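Local atomic coordinates of extracellular ligand-binding receptor (Sphaerobacter thermophilus, PDB entry 4ZPJ), a protein that probably serves as the substrate-binding component of an ABC transporter, capturing a small solute outside the membrane. Residues 230-241 with 262-273. Residues are numbered along the deposited sequence; the frame is centred on the assembly and turned at random.
Sequences PIGTQDFGPYLQ and DAIRFLVQYQEF. With ZN (zinc ion), chain F.
Side chains of Asp262, Arg265 and Gln269, along one flank of helix 262-272, hold the backbone of residues 232-236, the loop running from strand 222-229 into helix 237-246. Both helices belong to the alpha/beta domain built on the parallel sheet of strands 222-229, 194-200, 252-256 and 281-283 in this periplasmic binding protein of the leucine-binding family. Gln269, extended beyond CG, reads the loop with both ends of its amide. Its NE2 donates almost straight to Gln234 O (2.9 Å), in the plane of the amide, while Gln269 OE1 takes Phe236 N on a lone pair. Bent at chi3 (-58°), Arg265 grips Thr233 O side-on, with NE at 2.9 Å and NH2 also bonded; Gln234 lays its amide carbon over one guanidinium face. Arg265 NH2 also makes a salt bridge to Asp262 OD1, and Asp262 OD2 receives Gly232 N through its syn lone pair. With an alanine here, Thr233 O would probably lose both its side-chain donors and the Asp262 carboxylate its charged mate, Arg265. Beneath this polar row Phe236 lies between Thr233 CG2 over one face and Phe266 CB over the other, and the Phe266 ring turns its edge to that second face in a T-shaped pair (planes at 88°). Phe266 in turn stacks on His198 and touches Leu281 of the sheet. Further along, Leu240 sends CD2 to the edge of Tyr270 and CD1 to Phe273 CB. At the turn into helix 237-246, Asp235 OD1 weakly caps Gly237 N, while Asp235 OD2 lies 1.8 Å from the zinc ion it binds, short for such a bond.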
loop_
_atom_site.group_PDB
_atom_site.type_symbol
_atom_site.label_atom_id
_atom_site.label_comp_id
_atom_site.label_asym_id
_atom_site.label_seq_id
_atom_site.Cartn_x
_atom_site.Cartn_y
_atom_site.Cartn_z
ATOM N N PRO A 230 -9.697 -5.852 18.813
ATOM C CA PRO A 230 -10.704 -5.200 17.949
ATOM C C PRO A 230 -10.230 -3.886 17.367
ATOM O O PRO A 230 -9.415 -3.183 17.968
ATOM C CB PRO A 230 -11.882 -4.921 18.888
ATOM C CG PRO A 230 -11.675 -5.806 20.083
ATOM C CD PRO A 230 -10.182 -6.040 20.190
ATOM N N ILE A 231 -10.793 -3.519 16.229
ATOM C CA ILE A 231 -10.611 -2.178 15.715
ATOM C C ILE A 231 -11.044 -1.185 16.786
ATOM O O ILE A 231 -12.069 -1.424 17.432
ATOM C CB ILE A 231 -11.487 -1.902 14.480
ATOM C CG1 ILE A 231 -11.200 -2.886 13.355
ATOM C CG2 ILE A 231 -11.262 -0.468 14.002
ATOM C CD1 ILE A 231 -10.077 -2.440 12.498
ATOM N N GLY A 232 -10.286 -0.087 16.931
ATOM C CA GLY A 232 -10.579 1.007 17.855
ATOM C C GLY A 232 -10.278 0.724 19.324
ATOM O O GLY A 232 -10.821 1.402 20.207
ATOM N N THR A 233 -9.418 -0.263 19.592
ATOM C CA THR A 233 -8.949 -0.554 20.943
ATOM C C THR A 233 -8.165 0.637 21.543
ATOM O O THR A 233 -7.311 1.212 20.902
ATOM C CB THR A 233 -8.077 -1.825 20.958
ATOM O OG1 THR A 233 -8.880 -2.948 20.582
ATOM C CG2 THR A 233 -7.503 -2.073 22.318
ATOM N N GLN A 234 -8.481 0.966 22.793
ATOM C CA GLN A 234 -7.932 2.085 23.501
ATOM C C GLN A 234 -6.829 1.606 24.467
ATOM O O GLN A 234 -5.721 2.141 24.483
ATOM C CB GLN A 234 -9.065 2.721 24.297
ATOM C CG GLN A 234 -9.041 4.227 24.272
ATOM C CD GLN A 234 -9.441 4.784 22.925
ATOM O OE1 GLN A 234 -10.335 4.260 22.261
ATOM N NE2 GLN A 234 -8.777 5.848 22.512
ATOM N N ASP A 235 -7.153 0.582 25.258
ATOM C CA ASP A 235 -6.225 -0.020 26.234
ATOM C C ASP A 235 -5.648 -1.259 25.580
ATOM O O ASP A 235 -6.331 -2.268 25.459
ATOM C CB ASP A 235 -6.964 -0.415 27.579
ATOM C CG ASP A 235 -5.986 -0.938 28.706
ATOM O OD1 ASP A 235 -4.730 -0.940 28.423
ATOM O OD2 ASP A 235 -6.441 -1.345 29.890
ATOM N N PHE A 236 -4.385 -1.208 25.192
ATOM C CA PHE A 236 -3.732 -2.405 24.589
ATOM C C PHE A 236 -3.128 -3.324 25.684
ATOM O O PHE A 236 -2.781 -4.476 25.407
ATOM C CB PHE A 236 -2.709 -2.040 23.495
ATOM C CG PHE A 236 -3.332 -1.829 22.140
ATOM C CD1 PHE A 236 -3.757 -2.908 21.375
ATOM C CD2 PHE A 236 -3.522 -0.552 21.629
ATOM C CE1 PHE A 236 -4.368 -2.709 20.144
ATOM C CE2 PHE A 236 -4.116 -0.349 20.379
ATOM C CZ PHE A 236 -4.538 -1.424 19.641
ATOM N N GLY A 237 -3.020 -2.804 26.905
ATOM C CA GLY A 237 -2.684 -3.611 28.128
ATOM C C GLY A 237 -2.980 -5.107 28.046
ATOM O O GLY A 237 -2.083 -5.928 28.133
ATOM N N PRO A 238 -4.250 -5.474 27.848
ATOM C CA PRO A 238 -4.556 -6.905 27.920
ATOM C C PRO A 238 -3.906 -7.666 26.786
ATOM O O PRO A 238 -3.367 -8.739 27.015
ATOM C CB PRO A 238 -6.100 -6.948 27.843
ATOM C CG PRO A 238 -6.535 -5.570 28.298
ATOM C CD PRO A 238 -5.472 -4.671 27.682
ATOM N N TYR A 239 -3.910 -7.091 25.588
ATOM C CA TYR A 239 -3.340 -7.763 24.409
ATOM C C TYR A 239 -1.831 -7.841 24.523
ATOM O O TYR A 239 -1.257 -8.808 24.108
ATOM C CB TYR A 239 -3.782 -7.070 23.132
ATOM C CG TYR A 239 -5.278 -6.978 23.124
ATOM C CD1 TYR A 239 -6.053 -8.086 22.786
ATOM C CD2 TYR A 239 -5.925 -5.835 23.566
ATOM C CE1 TYR A 239 -7.443 -8.037 22.862
ATOM C CE2 TYR A 239 -7.322 -5.774 23.650
ATOM C CZ TYR A 239 -8.076 -6.874 23.290
ATOM O OH TYR A 239 -9.447 -6.825 23.370
ATOM N N LEU A 240 -1.226 -6.815 25.115
ATOM C CA LEU A 240 0.188 -6.767 25.415
ATOM C C LEU A 240 0.578 -7.841 26.396
ATOM O O LEU A 240 1.574 -8.540 26.199
ATOM C CB LEU A 240 0.582 -5.403 25.984
ATOM C CG LEU A 240 0.548 -4.199 25.003
ATOM C CD1 LEU A 240 1.173 -2.984 25.651
ATOM C CD2 LEU A 240 1.259 -4.470 23.693
ATOM N N GLN A 241 -0.218 -7.989 27.439
ATOM C CA GLN A 241 0.011 -9.067 28.381
ATOM C C GLN A 241 -0.056 -10.427 27.643
ATOM O O GLN A 241 0.846 -11.239 27.789
ATOM C CB GLN A 241 -0.895 -8.930 29.635
ATOM C CG GLN A 241 -0.258 -7.986 30.677
ATOM C CD GLN A 241 -1.108 -7.674 31.920
ATOM O OE1 GLN A 241 -0.696 -6.874 32.773
ATOM N NE2 GLN A 241 -2.280 -8.319 32.041
ATOM N N ASP A 262 -5.087 3.301 16.061
ATOM C CA ASP A 262 -4.741 2.004 16.661
ATOM C C ASP A 262 -3.186 1.787 16.678
ATOM O O ASP A 262 -2.570 1.333 17.683
ATOM C CB ASP A 262 -5.419 0.847 15.900
ATOM C CG ASP A 262 -6.914 0.693 16.229
ATOM O OD1 ASP A 262 -7.482 1.532 16.971
ATOM O OD2 ASP A 262 -7.541 -0.303 15.770
ATOM N N ALA A 263 -2.554 2.110 15.569
ATOM C CA ALA A 263 -1.124 1.846 15.435
ATOM C C ALA A 263 -0.302 2.709 16.356
ATOM O O ALA A 263 0.654 2.218 16.961
ATOM C CB ALA A 263 -0.695 1.980 14.007
ATOM N N ILE A 264 -0.725 3.959 16.502
ATOM C CA ILE A 264 -0.087 4.918 17.387
ATOM C C ILE A 264 -0.237 4.461 18.843
ATOM O O ILE A 264 0.794 4.384 19.579
ATOM C CB ILE A 264 -0.670 6.333 17.232
ATOM C CG1 ILE A 264 -0.432 6.876 15.824
ATOM C CG2 ILE A 264 -0.078 7.290 18.289
ATOM C CD1 ILE A 264 -1.231 8.141 15.496
ATOM N N ARG A 265 -1.479 4.136 19.240
ATOM C CA ARG A 265 -1.731 3.673 20.636
ATOM C C ARG A 265 -0.985 2.333 20.932
ATOM O O ARG A 265 -0.401 2.152 22.002
ATOM C CB ARG A 265 -3.253 3.563 20.924
ATOM C CG ARG A 265 -3.965 4.912 21.085
ATOM C CD ARG A 265 -5.403 4.713 21.631
ATOM N NE ARG A 265 -6.127 3.829 20.699
ATOM C CZ ARG A 265 -6.748 4.216 19.568
ATOM N NH1 ARG A 265 -6.841 5.514 19.246
ATOM N NH2 ARG A 265 -7.316 3.299 18.772
ATOM N N PHE A 266 -0.954 1.424 19.967
ATOM C CA PHE A 266 -0.231 0.199 20.193
ATOM C C PHE A 266 1.290 0.428 20.389
ATOM O O PHE A 266 1.873 -0.048 21.382
ATOM C CB PHE A 266 -0.444 -0.808 19.065
ATOM C CG PHE A 266 0.409 -2.041 19.208
ATOM C CD1 PHE A 266 0.020 -3.069 20.020
ATOM C CD2 PHE A 266 1.635 -2.130 18.565
ATOM C CE1 PHE A 266 0.828 -4.196 20.173
ATOM C CE2 PHE A 266 2.462 -3.246 18.717
ATOM C CZ PHE A 266 2.055 -4.286 19.522
ATOM N N LEU A 267 1.932 1.132 19.455
ATOM C CA LEU A 267 3.388 1.301 19.557
ATOM C C LEU A 267 3.756 2.037 20.797
ATOM O O LEU A 267 4.661 1.639 21.509
ATOM C CB LEU A 267 3.954 2.022 18.342
ATOM C CG LEU A 267 4.070 1.039 17.194
ATOM C CD1 LEU A 267 4.315 1.737 15.890
ATOM C CD2 LEU A 267 5.165 0.040 17.496
ATOM N N VAL A 268 3.008 3.076 21.121
ATOM C CA VAL A 268 3.363 3.892 22.261
ATOM C C VAL A 268 3.204 3.031 23.521
ATOM O O VAL A 268 4.029 3.114 24.430
ATOM C CB VAL A 268 2.484 5.197 22.359
ATOM C CG1 VAL A 268 2.461 5.759 23.777
ATOM C CG2 VAL A 268 2.964 6.296 21.401
ATOM N N GLN A 269 2.166 2.206 23.586
ATOM C CA GLN A 269 1.922 1.436 24.817
ATOM C C GLN A 269 2.861 0.241 24.894
ATOM O O GLN A 269 3.262 -0.199 25.969
ATOM C CB GLN A 269 0.457 1.014 24.952
ATOM C CG GLN A 269 -0.507 2.217 25.024
ATOM C CD GLN A 269 -1.978 1.801 25.078
ATOM O OE1 GLN A 269 -2.313 0.663 25.394
ATOM N NE2 GLN A 269 -2.851 2.717 24.753
ATOM N N TYR A 270 3.248 -0.246 23.744
ATOM C CA TYR A 270 4.263 -1.284 23.680
ATOM C C TYR A 270 5.539 -0.808 24.358
ATOM O O TYR A 270 6.146 -1.559 25.107
ATOM C CB TYR A 270 4.495 -1.715 22.240
ATOM C CG TYR A 270 5.280 -2.982 22.093
ATOM C CD1 TYR A 270 4.636 -4.239 22.098
ATOM C CD2 TYR A 270 6.645 -2.957 21.945
ATOM C CE1 TYR A 270 5.347 -5.418 21.945
ATOM C CE2 TYR A 270 7.362 -4.133 21.773
ATOM C CZ TYR A 270 6.711 -5.352 21.769
ATOM O OH TYR A 270 7.434 -6.504 21.646
ATOM N N GLN A 271 5.892 0.450 24.191
ATOM C CA GLN A 271 7.090 0.953 24.816
ATOM C C GLN A 271 6.864 1.313 26.255
ATOM O O GLN A 271 7.641 0.966 27.116
ATOM C CB GLN A 271 7.572 2.183 24.079
ATOM C CG GLN A 271 8.766 2.862 24.717
ATOM C CD GLN A 271 8.901 4.287 24.212
ATOM O OE1 GLN A 271 7.917 5.032 24.109
ATOM N NE2 GLN A 271 10.116 4.667 23.890
ATOM N N GLU A 272 5.784 2.026 26.519
ATOM C CA GLU A 272 5.469 2.462 27.880
ATOM C C GLU A 272 5.273 1.309 28.863
ATOM O O GLU A 272 5.642 1.412 30.020
ATOM C CB GLU A 272 4.222 3.373 27.872
ATOM C CG GLU A 272 4.519 4.729 27.253
ATOM C CD GLU A 272 3.358 5.704 27.331
ATOM O OE1 GLU A 272 2.183 5.276 27.446
ATOM O OE2 GLU A 272 3.633 6.927 27.260
ATOM N N PHE A 273 4.729 0.209 28.374
ATOM C CA PHE A 273 4.429 -0.977 29.198
ATOM C C PHE A 273 5.701 -1.796 29.412
ATOM O O PHE A 273 5.753 -2.625 30.302
ATOM C CB PHE A 273 3.387 -1.799 28.460
ATOM C CG PHE A 273 2.577 -2.724 29.304
ATOM C CD1 PHE A 273 1.583 -2.236 30.133
ATOM C CD2 PHE A 273 2.717 -4.112 29.167
ATOM C CE1 PHE A 273 0.811 -3.107 30.883
ATOM C CE2 PHE A 273 1.945 -4.987 29.905
ATOM C CZ PHE A 273 0.986 -4.485 30.766
HETATM ZN ZN ZN F . -5.227 -1.651 31.212
#